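Local coordinates for protein esterase Rv0045c (Mycobacterium tuberculosis, PDB 6WYN) that hydrolyses carboxylic esters, preferring short, straight-chain alkyl esters, and probably takes part in ester or lipid metabolism, at residues A271-V276 / A290-R295; G157-I162 / G257-L262; E174-D179 / R325-T330. All blocks are in the same frame, centred on the assembly; numbering follows the deposited sequence.

Contact 1 of 3, residues A271-V276 / A290-R295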
ATOM      1  N   ALA A 271      17.940   1.645  -8.999  1.00 26.13           N
ATOM      2  CA  ALA A 271      17.616   1.791  -7.558  1.00 24.31           C
ATOM      3  C   ALA A 271      17.850   0.464  -6.830  1.00 21.49           C
ATOM      4  O   ALA A 271      17.344  -0.564  -7.249  1.00 22.35           O
ATOM      5  CB  ALA A 271      16.186   2.220  -7.423  1.00 25.44           C
ATOM      6  N   PRO A 272      18.610   0.428  -5.728  1.00 17.89           N
ATOM      7  CA  PRO A 272      18.660  -0.749  -4.866  1.00 19.66           C
ATOM      8  C   PRO A 272      17.277  -1.170  -4.365  1.00 18.31           C
ATOM      9  O   PRO A 272      16.422  -0.331  -4.132  1.00 19.62           O
ATOM     10  CB  PRO A 272      19.541  -0.293  -3.687  1.00 20.80           C
ATOM     11  CG  PRO A 272      20.430   0.780  -4.320  1.00 20.61           C
ATOM     12  CD  PRO A 272      19.472   1.507  -5.241  1.00 21.30           C
ATOM     13  N   ILE A 273      17.073  -2.469  -4.276  1.00 15.34           N
ATOM     14  CA  ILE A 273      15.814  -3.090  -3.807  1.00 15.47           C
ATOM     15  C   ILE A 273      16.034  -3.851  -2.514  1.00 14.93           C
ATOM     16  O   ILE A 273      16.933  -4.732  -2.478  1.00 14.59           O
ATOM     17  CB  ILE A 273      15.260  -4.034  -4.874  1.00 15.41           C
ATOM     18  CG1 ILE A 273      14.938  -3.282  -6.167  1.00 17.88           C
ATOM     19  CG2 ILE A 273      14.042  -4.763  -4.309  1.00 16.04           C
ATOM     20  CD1 ILE A 273      14.581  -4.189  -7.321  1.00 16.83           C
ATOM     21  N   THR A 274      15.218  -3.540  -1.505  1.00 15.29           N
ATOM     22  CA  THR A 274      15.127  -4.302  -0.238  1.00 14.71           C
ATOM     23  C   THR A 274      13.791  -5.010  -0.264  1.00 14.86           C
ATOM     24  O   THR A 274      12.807  -4.373  -0.599  1.00 15.50           O
ATOM     25  CB  THR A 274      15.288  -3.393   0.980  1.00 16.04           C
ATOM     26  OG1 THR A 274      16.590  -2.800   0.879  1.00 16.17           O
ATOM     27  CG2 THR A 274      15.142  -4.146   2.282  1.00 18.05           C
ATOM     28  N   LEU A 275      13.729  -6.255   0.148  1.00 12.94           N
ATOM     29  CA  LEU A 275      12.437  -6.944   0.253  1.00 13.45           C
ATOM     30  C   LEU A 275      12.175  -7.158   1.720  1.00 13.09           C
ATOM     31  O   LEU A 275      13.142  -7.488   2.457  1.00 14.10           O
ATOM     32  CB  LEU A 275      12.500  -8.266  -0.527  1.00 14.63           C
ATOM     33  CG  LEU A 275      11.339  -9.245  -0.372  1.00 13.92           C
ATOM     34  CD1 LEU A 275      10.069  -8.646  -0.970  1.00 14.49           C
ATOM     35  CD2 LEU A 275      11.672 -10.557  -1.079  1.00 16.10           C
ATOM     36  N   VAL A 276      10.910  -7.045   2.111  1.00 11.57           N
ATOM     37  CA  VAL A 276      10.439  -7.345   3.480  1.00 13.15           C
ATOM     38  C   VAL A 276       9.394  -8.423   3.321  1.00 15.01           C
ATOM     39  O   VAL A 276       8.351  -8.100   2.677  1.00 14.96           O
ATOM     40  CB  VAL A 276       9.899  -6.110   4.229  1.00 14.18           C
ATOM     41  CG1 VAL A 276       9.429  -6.479   5.638  1.00 15.03           C
ATOM     42  CG2 VAL A 276      10.920  -4.996   4.299  1.00 13.66           C
ATOM     43  N   ALA A 290      14.957 -15.527  -4.580  1.00 14.13           N
ATOM     44  CA  ALA A 290      16.168 -15.779  -5.388  1.00 12.91           C
ATOM     45  C   ALA A 290      16.016 -15.167  -6.783  1.00 12.43           C
ATOM     46  O   ALA A 290      17.014 -14.656  -7.330  1.00 12.86           O
ATOM     47  CB  ALA A 290      16.431 -17.278  -5.459  1.00 12.85           C
ATOM     48  N   GLU A 291      14.853 -15.286  -7.395  1.00 13.24           N
ATOM     49  CA  GLU A 291      14.614 -14.715  -8.766  1.00 14.37           C
ATOM     50  C   GLU A 291      14.818 -13.200  -8.703  1.00 13.87           C
ATOM     51  O   GLU A 291      15.519 -12.603  -9.544  1.00 14.85           O
ATOM     52  CB  GLU A 291      13.217 -15.136  -9.252  1.00 16.47           C
ATOM     53  CG  GLU A 291      12.800 -14.512 -10.585  1.00 16.74           C
ATOM     54  CD  GLU A 291      11.398 -14.850 -11.022  1.00 17.58           C
ATOM     55  OE1 GLU A 291      11.192 -14.972 -12.269  1.00 19.47           O
ATOM     56  OE2 GLU A 291      10.524 -15.076 -10.133  1.00 16.68           O
ATOM     57  N   LEU A 292      14.317 -12.578  -7.653  1.00 13.69           N
ATOM     58  CA  LEU A 292      14.473 -11.115  -7.495  1.00 14.02           C
ATOM     59  C   LEU A 292      15.953 -10.774  -7.331  1.00 15.00           C
ATOM     60  O   LEU A 292      16.438  -9.803  -7.978  1.00 15.68           O
ATOM     61  CB  LEU A 292      13.653 -10.654  -6.299  1.00 14.67           C
ATOM     62  CG  LEU A 292      13.746  -9.173  -5.976  1.00 15.86           C
ATOM     63  CD1 LEU A 292      13.326  -8.335  -7.162  1.00 18.04           C
ATOM     64  CD2 LEU A 292      12.891  -8.861  -4.774  1.00 16.60           C
ATOM     65  N   HIS A 293      16.697 -11.569  -6.564  1.00 15.87           N
ATOM     66  CA  HIS A 293      18.144 -11.328  -6.367  1.00 16.01           C
ATOM     67  C   HIS A 293      18.852 -11.402  -7.723  1.00 17.18           C
ATOM     68  O   HIS A 293      19.689 -10.548  -7.998  1.00 16.45           O
ATOM     69  CB  HIS A 293      18.787 -12.306  -5.349  1.00 18.26           C
ATOM     70  CG  HIS A 293      20.270 -12.186  -5.419  1.00 18.90           C
ATOM     71  ND1 HIS A 293      21.043 -13.038  -6.201  1.00 20.71           N
ATOM     72  CD2 HIS A 293      21.101 -11.224  -4.963  1.00 19.22           C
ATOM     73  CE1 HIS A 293      22.295 -12.619  -6.190  1.00 19.02           C
ATOM     74  NE2 HIS A 293      22.357 -11.503  -5.427  1.00 22.16           N
ATOM     75  N   ARG A 294      18.548 -12.417  -8.520  1.00 19.01           N
ATOM     76  CA  ARG A 294      19.280 -12.672  -9.792  1.00 22.44           C
ATOM     77  C   ARG A 294      18.997 -11.548 -10.801  1.00 21.95           C
ATOM     78  O   ARG A 294      19.948 -11.114 -11.468  1.00 21.86           O
ATOM     79  CB  ARG A 294      18.902 -14.051 -10.340  1.00 26.08           C
ATOM     80  CG  ARG A 294      19.550 -15.201  -9.571  1.00 32.06           C
ATOM     81  CD  ARG A 294      19.528 -16.541 -10.316  1.00 33.45           C
ATOM     82  NE  ARG A 294      18.148 -16.820 -10.679  1.00 33.96           N
ATOM     83  CZ  ARG A 294      17.274 -17.463  -9.908  1.00 30.90           C
ATOM     84  NH1 ARG A 294      17.680 -17.962  -8.744  1.00 32.43           N
ATOM     85  NH2 ARG A 294      16.015 -17.610 -10.313  1.00 21.77           N
ATOM     86  N   ARG A 295      17.764 -11.030 -10.850  1.00 22.27           N
ATOM     87  CA  ARG A 295      17.398 -10.011 -11.879  1.00 22.72           C
ATOM     88  C   ARG A 295      17.789  -8.591 -11.445  1.00 23.12           C
ATOM     89  O   ARG A 295      18.235  -7.822 -12.321  1.00 20.51           O
ATOM     90  CB  ARG A 295      15.902 -10.099 -12.194  1.00 24.53           C
ATOM     91  CG  ARG A 295      15.439 -11.488 -12.606  1.00 27.25           C
ATOM     92  CD  ARG A 295      15.801 -11.835 -14.035  1.00 31.01           C
ATOM     93  NE  ARG A 295      14.681 -12.461 -14.721  1.00 31.50           N
ATOM     94  CZ  ARG A 295      13.889 -11.840 -15.586  1.00 25.89           C
ATOM     95  NH1 ARG A 295      14.095 -10.570 -15.878  1.00 28.65           N
ATOM     96  NH2 ARG A 295      12.894 -12.495 -16.157  1.00 24.78           N
TER
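The beta-alpha-beta unit formed by strand 273-278, helix 286-295 and strand 299-305 is packed together here by L292, which reaches from the helix to I273 and L275 on the strand. The backbones stand well apart, with 8.9 Å between the CA atoms of I273 and L292, and the gap is spanned by branched side chains. The two methyls of L292 divide the work. Its CD2 lies 4.3 Å from CG2 of I273 and 4.2 Å from CD2 of L275, so one methyl meets both strand residues; its CD1 lies 4.3 Å from CD1 of I273, at the far end of that side chain. The extended first torsion of L292 (chi1 178°) carries CG straight out from the helix, which is how a single leucine covers this distance. L275 also starts out extended (chi1 171°) and presents its CB as well, 4.3 Å from CD2 of L292. These van der Waals contacts are loose, and the 122 Å² buried is modest, but all three residues are buried. T274, between the two contact residues, points away, and its backbone bonds to L175 and L177 show the strand held within the sheet. E291 and R295 are anchored elsewhere: E291 OE2 bonds to S183 OG and R295 NH1 forms a salt bridge with D267. A helix packed through a leucine onto the parallel part of a sheet, between consecutive strands, is a right-handed crossover of the kind that builds the alpha/beta hydrolase fold; its first strand neighbours strand 174-178, which leads to D179, the inferred active-site acid.

Contact 2 of 3, residues G157-I162 / G257-L262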
ATOM      1  N   GLY A 157       1.199  -1.892  -4.704  1.00 11.53           N
ATOM      2  CA  GLY A 157       2.050  -0.726  -4.470  1.00 12.18           C
ATOM      3  C   GLY A 157       3.505  -0.963  -4.744  1.00 12.34           C
ATOM      4  O   GLY A 157       4.155  -0.044  -5.267  1.00 13.03           O
ATOM      5  N   GLY A 158       4.060  -2.113  -4.324  1.00 13.58           N
ATOM      6  CA  GLY A 158       5.474  -2.442  -4.583  1.00 12.45           C
ATOM      7  C   GLY A 158       5.784  -2.587  -6.078  1.00 12.49           C
ATOM      8  O   GLY A 158       6.861  -2.105  -6.519  1.00 13.45           O
ATOM      9  N   LEU A 159       4.892  -3.209  -6.840  1.00 12.58           N
ATOM     10  CA  LEU A 159       5.083  -3.364  -8.316  1.00 14.05           C
ATOM     11  C   LEU A 159       4.894  -1.983  -8.980  1.00 14.28           C
ATOM     12  O   LEU A 159       5.685  -1.634  -9.872  1.00 13.06           O
ATOM     13  CB  LEU A 159       4.107  -4.418  -8.846  1.00 14.45           C
ATOM     14  CG  LEU A 159       4.193  -5.788  -8.168  1.00 16.45           C
ATOM     15  CD1 LEU A 159       3.477  -6.830  -8.982  1.00 17.53           C
ATOM     16  CD2 LEU A 159       5.639  -6.202  -7.960  1.00 16.77           C
ATOM     17  N   THR A 160       3.997  -1.154  -8.445  1.00 13.77           N
ATOM     18  CA  THR A 160       3.840   0.249  -8.924  1.00 14.61           C
ATOM     19  C   THR A 160       5.177   0.962  -8.748  1.00 14.26           C
ATOM     20  O   THR A 160       5.624   1.634  -9.674  1.00 14.10           O
ATOM     21  CB  THR A 160       2.649   0.948  -8.257  1.00 14.16           C
ATOM     22  OG1 THR A 160       1.522   0.133  -8.564  1.00 14.65           O
ATOM     23  CG2 THR A 160       2.431   2.350  -8.772  1.00 14.29           C
ATOM     24  N   ALA A 161       5.837   0.751  -7.611  1.00 15.27           N
ATOM     25  CA  ALA A 161       7.127   1.382  -7.304  1.00 14.58           C
ATOM     26  C   ALA A 161       8.183   0.926  -8.298  1.00 15.53           C
ATOM     27  O   ALA A 161       8.999   1.753  -8.697  1.00 15.52           O
ATOM     28  CB  ALA A 161       7.565   1.089  -5.901  1.00 15.38           C
ATOM     29  N   ILE A 162       8.206  -0.349  -8.635  1.00 15.16           N
ATOM     30  CA  ILE A 162       9.181  -0.855  -9.621  1.00 17.17           C
ATOM     31  C   ILE A 162       8.989  -0.074 -10.928  1.00 18.39           C
ATOM     32  O   ILE A 162       9.974   0.414 -11.446  1.00 17.31           O
ATOM     33  CB  ILE A 162       9.030  -2.369  -9.827  1.00 17.19           C
ATOM     34  CG1 ILE A 162       9.568  -3.128  -8.618  1.00 18.49           C
ATOM     35  CG2 ILE A 162       9.748  -2.772 -11.118  1.00 17.69           C
ATOM     36  CD1 ILE A 162       9.188  -4.580  -8.588  1.00 19.90           C
ATOM     37  N   GLY A 257      -2.072  -6.487 -14.180  1.00 29.01           N
ATOM     38  CA  GLY A 257      -1.487  -6.303 -15.528  1.00 24.73           C
ATOM     39  C   GLY A 257       0.003  -6.402 -15.821  1.00 37.99           C
ATOM     40  O   GLY A 257       0.695  -5.774 -15.035  1.00 39.52           O
ATOM     41  N   ASP A 258       0.442  -7.140 -16.873  1.00 40.13           N
ATOM     42  CA  ASP A 258       1.845  -7.227 -17.416  1.00 42.29           C
ATOM     43  C   ASP A 258       2.966  -7.603 -16.429  1.00 36.00           C
ATOM     44  O   ASP A 258       3.159  -6.860 -15.447  1.00 40.98           O
ATOM     45  CB  ASP A 258       2.193  -5.992 -18.253  1.00 47.61           C
ATOM     46  CG  ASP A 258       3.513  -6.106 -18.997  1.00 51.05           C
ATOM     47  OD1 ASP A 258       3.781  -7.186 -19.561  1.00 37.72           O
ATOM     48  OD2 ASP A 258       4.261  -5.111 -19.008  1.00 52.96           O
ATOM     49  N   PHE A 259       3.781  -8.640 -16.736  1.00 26.90           N
ATOM     50  CA  PHE A 259       4.771  -8.980 -15.698  1.00 33.41           C
ATOM     51  C   PHE A 259       6.153  -9.254 -16.344  1.00 34.68           C
ATOM     52  O   PHE A 259       7.179  -8.883 -15.760  1.00 31.16           O
ATOM     53  CB  PHE A 259       4.167 -10.118 -14.857  1.00 36.36           C
ATOM     54  CG  PHE A 259       3.016  -9.743 -13.942  1.00 35.13           C
ATOM     55  CD1 PHE A 259       3.247  -9.268 -12.652  1.00 39.85           C
ATOM     56  CD2 PHE A 259       1.698  -9.956 -14.304  1.00 34.72           C
ATOM     57  CE1 PHE A 259       2.188  -8.964 -11.790  1.00 37.68           C
ATOM     58  CE2 PHE A 259       0.646  -9.678 -13.436  1.00 31.03           C
ATOM     59  CZ  PHE A 259       0.885  -9.158 -12.185  1.00 35.22           C
ATOM     60  N   ALA A 260       6.187  -9.839 -17.551  1.00 35.41           N
ATOM     61  CA  ALA A 260       7.388  -9.947 -18.415  1.00 35.43           C
ATOM     62  C   ALA A 260       7.999  -8.549 -18.542  1.00 36.84           C
ATOM     63  O   ALA A 260       9.224  -8.430 -18.252  1.00 27.59           O
ATOM     64  CB  ALA A 260       7.007 -10.510 -19.773  1.00 34.20           C
ATOM     65  N   GLY A 261       7.159  -7.539 -18.911  1.00 31.39           N
ATOM     66  CA  GLY A 261       7.585  -6.130 -18.964  1.00 27.19           C
ATOM     67  C   GLY A 261       8.077  -5.665 -17.603  1.00 24.34           C
ATOM     68  O   GLY A 261       9.005  -4.870 -17.508  1.00 22.31           O
ATOM     69  N   LEU A 262       7.445  -6.127 -16.544  1.00 23.34           N
ATOM     70  CA  LEU A 262       7.820  -5.699 -15.180  1.00 23.35           C
ATOM     71  C   LEU A 262       9.195  -6.293 -14.792  1.00 19.08           C
ATOM     72  O   LEU A 262      10.012  -5.538 -14.227  1.00 16.36           O
ATOM     73  CB  LEU A 262       6.692  -6.147 -14.252  1.00 26.48           C
ATOM     74  CG  LEU A 262       6.633  -5.437 -12.910  1.00 30.92           C
ATOM     75  CD1 LEU A 262       6.589  -3.924 -13.073  1.00 32.23           C
ATOM     76  CD2 LEU A 262       5.426  -5.952 -12.143  1.00 33.77           C
TER
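L262 lays its two methyls over the side of helix 156-167, CD2 against L159 and CD1 against I162. The evidence for real overlap with L159 is that CD2 of L262 approaches several of its carbons at once: CD1 at 3.8 Å and CB at 3.9 Å. The other methyl of L262, CD1, sits 3.9 Å from CG2 of I162 and 4.0 Å from the carbonyl O of L159, so the leucine bridges one helical turn. With CG anti to the backbone N (chi1 -161°), L262 turns its end toward the partner helix although its CB does not point there. F259, at the N-cap position of helix 260-268, adds its ring by the edge: CE1 is 3.8 Å from L159 CD1, which lies near the ring plane. That one methyl therefore touches both F259 and L262, each side chain meeting L159 at about a right angle. L185 also touches L159 and F259, extending the apolar cluster to helix 182-200. Carbon-to-carbon packing of four buried residues dominates, L159 O aside, and implies that dispersion and exclusion of water hold F259 and the start of helix 260-268 on helix 156-167, which begins just after S155, the inferred nucleophile.

Contact 3 of 3, residues E174-D179 / R325-T330; sequences ELVLVD and RGVLDT
V327 meets E174 and V176 across this contact, and the segment around it closes helix 317-328. R325, at the start of the segment, turns back to its own helix, where NH1 forms a salt bridge with E322. After G326 comes V327, whose two methyls make the contact. CG1 lies 3.7 Å from CG of E174, the aliphatic part of a side chain bent at chi2 (97°); the carboxylate beyond is paired with R300 through OE2. CG2 of V327 faces CG2 of V176 at 4.1 Å, and the two valines reach toward each other tip to tip. Since CG1 of V327 is also 4.1 Å from CG2 of V176, that strand methyl meets both branches. L328 turns its CB away from the strand and packs on F150, which V327 touches too. At D329 the helix ends in a Schellman motif: phi becomes positive (69°), and T330 N bonds back to R325 O at 3.2 Å, while the D329 N bond to G326 O is weak. T330 OG1 donates to L328 O at 3.1 Å from well above the carbonyl plane, although this last residue is poorly ordered. Only 113 Å² is buried, around one valine. A C-terminal helix set against the mostly parallel central sheet is characteristic of the alpha/beta hydrolase fold, and strand 174-178 leads into D179, the probable triad acid, whose OD2 bonds to H310 ND1.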
ATOM      1  N   GLU A 174      15.846   4.512  -4.041  1.00 25.79           N
ATOM      2  CA  GLU A 174      15.861   3.262  -3.243  1.00 24.76           C
ATOM      3  C   GLU A 174      14.434   2.709  -3.135  1.00 20.68           C
ATOM      4  O   GLU A 174      13.519   3.523  -2.935  1.00 18.95           O
ATOM      5  CB  GLU A 174      16.507   3.706  -1.935  1.00 29.52           C
ATOM      6  CG  GLU A 174      16.741   2.628  -0.952  1.00 36.00           C
ATOM      7  CD  GLU A 174      18.149   2.064  -0.960  1.00 36.86           C
ATOM      8  OE1 GLU A 174      19.122   2.795  -1.311  1.00 39.85           O
ATOM      9  OE2 GLU A 174      18.254   0.897  -0.585  1.00 35.17           O
ATOM     10  N   LEU A 175      14.243   1.407  -3.355  1.00 17.57           N
ATOM     11  CA  LEU A 175      12.926   0.734  -3.260  1.00 17.77           C
ATOM     12  C   LEU A 175      12.908  -0.182  -2.037  1.00 18.85           C
ATOM     13  O   LEU A 175      13.858  -0.978  -1.835  1.00 18.83           O
ATOM     14  CB  LEU A 175      12.638  -0.119  -4.487  1.00 20.29           C
ATOM     15  CG  LEU A 175      12.401   0.637  -5.787  1.00 23.52           C
ATOM     16  CD1 LEU A 175      12.582  -0.265  -6.994  1.00 24.12           C
ATOM     17  CD2 LEU A 175      11.016   1.239  -5.795  1.00 27.46           C
ATOM     18  N   VAL A 176      11.800  -0.160  -1.315  1.00 16.82           N
ATOM     19  CA  VAL A 176      11.483  -1.192  -0.303  1.00 15.41           C
ATOM     20  C   VAL A 176      10.176  -1.825  -0.745  1.00 14.29           C
ATOM     21  O   VAL A 176       9.155  -1.106  -0.810  1.00 14.87           O
ATOM     22  CB  VAL A 176      11.416  -0.611   1.114  1.00 16.12           C
ATOM     23  CG1 VAL A 176      11.105  -1.698   2.108  1.00 15.57           C
ATOM     24  CG2 VAL A 176      12.697   0.135   1.499  1.00 17.17           C
ATOM     25  N   LEU A 177      10.229  -3.118  -1.067  1.00 13.07           N
ATOM     26  CA  LEU A 177       9.077  -3.941  -1.476  1.00 13.23           C
ATOM     27  C   LEU A 177       8.548  -4.640  -0.238  1.00 12.29           C
ATOM     28  O   LEU A 177       9.347  -5.409   0.423  1.00 12.98           O
ATOM     29  CB  LEU A 177       9.509  -4.973  -2.525  1.00 14.50           C
ATOM     30  CG  LEU A 177      10.002  -4.428  -3.860  1.00 17.19           C
ATOM     31  CD1 LEU A 177      10.328  -5.582  -4.782  1.00 19.06           C
ATOM     32  CD2 LEU A 177       8.961  -3.542  -4.540  1.00 18.33           C
ATOM     33  N   VAL A 178       7.259  -4.505   0.049  1.00 11.44           N
ATOM     34  CA  VAL A 178       6.668  -5.251   1.192  1.00 11.98           C
ATOM     35  C   VAL A 178       5.885  -6.437   0.658  1.00 12.09           C
ATOM     36  O   VAL A 178       4.805  -6.249   0.065  1.00 12.00           O
ATOM     37  CB  VAL A 178       5.877  -4.327   2.118  1.00 12.07           C
ATOM     38  CG1 VAL A 178       5.277  -5.046   3.301  1.00 12.59           C
ATOM     39  CG2 VAL A 178       6.768  -3.203   2.594  1.00 12.52           C
ATOM     40  N   ASP A 179       6.411  -7.645   0.963  1.00 11.66           N
ATOM     41  CA  ASP A 179       5.813  -8.965   0.692  1.00 11.28           C
ATOM     42  C   ASP A 179       5.323  -9.092  -0.754  1.00 10.33           C
ATOM     43  O   ASP A 179       4.253  -9.644  -0.953  1.00 10.94           O
ATOM     44  CB  ASP A 179       4.705  -9.263   1.704  1.00 12.44           C
ATOM     45  CG  ASP A 179       4.568 -10.751   2.028  1.00 14.35           C
ATOM     46  OD1 ASP A 179       5.584 -11.352   2.375  1.00 13.78           O
ATOM     47  OD2 ASP A 179       3.436 -11.316   1.893  1.00 15.55           O
ATOM     48  N   ARG A 325      13.669   2.617   8.844  1.00 20.16           N
ATOM     49  CA  ARG A 325      14.644   3.534   9.487  1.00 25.28           C
ATOM     50  C   ARG A 325      16.072   3.162   9.065  1.00 25.07           C
ATOM     51  O   ARG A 325      16.850   4.102   8.751  1.00 24.64           O
ATOM     52  CB  ARG A 325      14.494   3.552  11.011  1.00 29.04           C
ATOM     53  CG  ARG A 325      15.254   4.737  11.596  1.00 32.92           C
ATOM     54  CD  ARG A 325      15.007   4.891  13.069  1.00 38.97           C
ATOM     55  NE  ARG A 325      13.716   5.511  13.335  1.00 42.08           N
ATOM     56  CZ  ARG A 325      12.777   4.983  14.109  1.00 47.01           C
ATOM     57  NH1 ARG A 325      12.964   3.802  14.681  1.00 44.06           N
ATOM     58  NH2 ARG A 325      11.639   5.630  14.288  1.00 53.94           N
ATOM     59  N   GLY A 326      16.377   1.860   8.986  1.00 24.31           N
ATOM     60  CA  GLY A 326      17.708   1.338   8.606  1.00 25.40           C
ATOM     61  C   GLY A 326      18.059   1.714   7.182  1.00 29.39           C
ATOM     62  O   GLY A 326      19.187   2.132   6.925  1.00 29.42           O
ATOM     63  N   VAL A 327      17.086   1.659   6.284  1.00 29.84           N
ATOM     64  CA  VAL A 327      17.283   1.979   4.850  1.00 28.88           C
ATOM     65  C   VAL A 327      17.557   3.464   4.723  1.00 30.67           C
ATOM     66  O   VAL A 327      18.410   3.824   3.902  1.00 32.57           O
ATOM     67  CB  VAL A 327      16.032   1.588   4.056  1.00 30.90           C
ATOM     68  CG1 VAL A 327      16.033   2.221   2.673  1.00 31.57           C
ATOM     69  CG2 VAL A 327      15.903   0.073   4.000  1.00 32.62           C
ATOM     70  N   LEU A 328      16.826   4.284   5.479  1.00 29.31           N
ATOM     71  CA  LEU A 328      17.052   5.749   5.550  1.00 34.64           C
ATOM     72  C   LEU A 328      18.456   6.021   6.129  1.00 40.47           C
ATOM     73  O   LEU A 328      18.958   7.109   5.891  1.00 42.31           O
ATOM     74  CB  LEU A 328      15.959   6.388   6.419  1.00 34.43           C
ATOM     75  CG  LEU A 328      14.691   6.856   5.695  1.00 36.88           C
ATOM     76  CD1 LEU A 328      14.205   5.852   4.656  1.00 41.27           C
ATOM     77  CD2 LEU A 328      13.597   7.145   6.700  1.00 35.44           C
ATOM     78  N   ASP A 329      19.041   5.057   6.852  1.00 45.26           N
ATOM     79  CA  ASP A 329      20.383   5.101   7.509  1.00 54.87           C
ATOM     80  C   ASP A 329      20.317   6.095   8.667  1.00 61.19           C
ATOM     81  O   ASP A 329      21.344   6.747   8.917  1.00 79.63           O
ATOM     82  CB  ASP A 329      21.528   5.522   6.575  1.00 52.81           C
ATOM     83  CG  ASP A 329      21.829   4.614   5.394  1.00 53.89           C
ATOM     84  OD1 ASP A 329      21.515   3.423   5.465  1.00 57.13           O
ATOM     85  OD2 ASP A 329      22.428   5.110   4.419  1.00 55.65           O
ATOM     86  N   THR A 330      19.156   6.238   9.314  1.00 69.40           N
ATOM     87  CA  THR A 330      18.796   7.448  10.111  1.00 79.95           C
ATOM     88  C   THR A 330      18.247   7.049  11.480  1.00 81.34           C
ATOM     89  O   THR A 330      17.156   6.512  11.545  1.00 92.68           O
ATOM     90  CB  THR A 330      17.781   8.339   9.377  1.00 87.39           C
ATOM     91  OG1 THR A 330      18.446   8.951   8.270  1.00 91.16           O
ATOM     92  CG2 THR A 330      17.192   9.430  10.249  1.00 90.03           C
TER

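How the contacts relate
Contacts 1 and 3 share the central sheet, since strands 273-278 and 174-178 are neighbours in it; V276 N lies 2.8 Å from L177 O, a probable hydrogen bond. They use opposite faces: I273 and L275 face helix 286-295 and touch L177, whereas V176 faces helix 317-328. Contact 2 lies on the face of contact 1, its helix 156-167 packing through A161 and I162 on L175 and L177; contacts 1 and 2 come within about 5 Å without touching. All three contacts are buried. Contacts 1 and 2 join buried, apolar side chains, whereas in contact 3 V327 is partly exposed and the stem of E174 takes part, its carboxylate held by R300.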